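Local coordinates for protein nickel-dependent hydrogenase large subunit (Allochromatium vinosum, PDB 3MYR) that oxidises molecular hydrogen at a nickel-iron centre, as the large subunit of a heterodimeric hydrogenase, and probably recycles hydrogen released by nitrogenase, at residues 280-285 and 302-307. Numbering follows the deposited sequence.
Sequences NFLCYG and RGAILD
Phe281 pairs with Ile305, and Cys283 with Gly303, in an antiparallel beta hairpin. Each pair forms two backbone hydrogen bonds. Phe281 N gives to Ile305 O at 2.9 Å, and Ile305 N returns a bond to Phe281 O. Cys283 N gives to Gly303 O at 2.9 Å, and Gly303 N returns a bond to Cys283 O. Between them, Leu282 and Ala304 form a non-hydrogen-bonded pair; their outward backbone bonds go to Glu387 and His314.

Side chains take over at both ends. Asn280 OD1 accepts Asp307 N at 2.9 Å, with the donor almost on the extended C=O line, while Asn280 ND2 gives to Ser385 O. At the other end the bend at chi3 (-60°) turns Arg302 NE toward Tyr284 O. Arg302 NE gives to Tyr284 O at 2.8 Å, with that oxygen in the guanidinium plane. Arg302 NH1 adds a weak bond to Tyr284 O at 3.2 Å. Glu484 OE2 accepts Gly285 N and, weakly, Tyr284 N.

Apolar contact between the strands is slight: Phe281 CD1 lies 4.2 Å from Ile305 CG2. Helix 390-399 packs on the face carrying Phe281, Cys283 and Ile305. The hairpin is therefore joined mainly by polar bonds, extended by side chains.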
# COMPACT_ATOMS: atom_id res chain seq x y z
N ASN B 280 13.85 -9.30 18.50
CA ASN B 280 13.76 -7.88 18.91
C ASN B 280 12.63 -7.22 18.13
O ASN B 280 12.50 -7.48 16.94
CB ASN B 280 15.05 -7.15 18.55
CG ASN B 280 16.28 -7.88 19.10
OD1 ASN B 280 16.25 -8.44 20.22
ND2 ASN B 280 17.36 -7.87 18.35
N PHE B 281 11.82 -6.37 18.78
CA PHE B 281 10.62 -5.79 18.16
C PHE B 281 10.55 -4.32 18.50
O PHE B 281 10.87 -3.95 19.59
CB PHE B 281 9.36 -6.52 18.63
CG PHE B 281 9.40 -7.95 18.29
CD1 PHE B 281 10.10 -8.84 19.12
CD2 PHE B 281 8.83 -8.41 17.08
CE1 PHE B 281 10.22 -10.24 18.76
CE2 PHE B 281 8.93 -9.78 16.72
CZ PHE B 281 9.69 -10.67 17.54
N LEU B 282 10.10 -3.49 17.56
CA LEU B 282 10.08 -2.08 17.81
C LEU B 282 8.70 -1.50 17.43
O LEU B 282 8.18 -1.77 16.32
CB LEU B 282 11.22 -1.44 16.99
CG LEU B 282 11.25 0.08 16.83
CD1 LEU B 282 11.71 0.69 18.17
CD2 LEU B 282 12.19 0.45 15.70
N CYS B 283 8.17 -0.64 18.33
CA CYS B 283 6.97 0.15 18.09
C CYS B 283 7.20 1.61 18.43
O CYS B 283 7.72 1.90 19.49
CB CYS B 283 5.82 -0.32 18.98
SG CYS B 283 5.36 -2.02 18.67
N TYR B 284 6.71 2.50 17.58
CA TYR B 284 6.61 3.90 17.97
C TYR B 284 5.30 4.18 18.68
O TYR B 284 5.18 5.23 19.35
CB TYR B 284 6.75 4.81 16.76
CG TYR B 284 8.00 4.64 15.92
CD1 TYR B 284 9.20 4.15 16.49
CD2 TYR B 284 8.02 5.09 14.57
CE1 TYR B 284 10.38 4.05 15.70
CE2 TYR B 284 9.24 4.98 13.75
CZ TYR B 284 10.37 4.41 14.33
OH TYR B 284 11.51 4.29 13.54
N GLY B 285 4.30 3.31 18.51
CA GLY B 285 2.98 3.53 19.12
C GLY B 285 2.12 4.50 18.29
O GLY B 285 2.61 5.17 17.36
N ARG B 302 4.33 2.79 22.71
CA ARG B 302 5.70 2.95 22.24
C ARG B 302 6.62 2.07 23.07
O ARG B 302 6.52 2.04 24.29
CB ARG B 302 6.13 4.41 22.41
CG ARG B 302 7.57 4.70 21.95
CD ARG B 302 7.88 6.22 21.82
NE ARG B 302 6.95 6.74 20.83
CZ ARG B 302 6.71 8.03 20.59
NH1 ARG B 302 5.72 8.39 19.73
NH2 ARG B 302 7.39 8.93 21.25
N GLY B 303 7.58 1.42 22.42
CA GLY B 303 8.63 0.70 23.15
C GLY B 303 9.32 -0.34 22.28
O GLY B 303 8.98 -0.54 21.11
N ALA B 304 10.27 -1.02 22.88
CA ALA B 304 11.07 -2.01 22.20
C ALA B 304 11.21 -3.21 23.12
O ALA B 304 11.46 -3.06 24.34
CB ALA B 304 12.46 -1.42 21.93
N ILE B 305 11.22 -4.39 22.51
CA ILE B 305 11.44 -5.64 23.21
C ILE B 305 12.70 -6.20 22.64
O ILE B 305 12.92 -6.15 21.41
CB ILE B 305 10.27 -6.60 22.94
CG1 ILE B 305 9.05 -6.12 23.70
CG2 ILE B 305 10.59 -8.09 23.27
CD1 ILE B 305 7.71 -6.61 23.07
N LEU B 306 13.57 -6.69 23.53
CA LEU B 306 14.81 -7.29 23.09
C LEU B 306 14.85 -8.73 23.54
O LEU B 306 14.38 -9.04 24.66
CB LEU B 306 16.00 -6.55 23.67
CG LEU B 306 16.09 -5.07 23.25
CD1 LEU B 306 17.34 -4.51 23.95
CD2 LEU B 306 16.23 -5.00 21.74
N ASP B 307 15.36 -9.60 22.67
CA ASP B 307 15.69 -10.97 23.09
C ASP B 307 14.45 -11.71 23.63
O ASP B 307 14.56 -12.50 24.56
CB ASP B 307 16.83 -10.96 24.18
CG ASP B 307 18.11 -10.22 23.68
OD1 ASP B 307 18.41 -10.31 22.46
OD2 ASP B 307 18.80 -9.49 24.48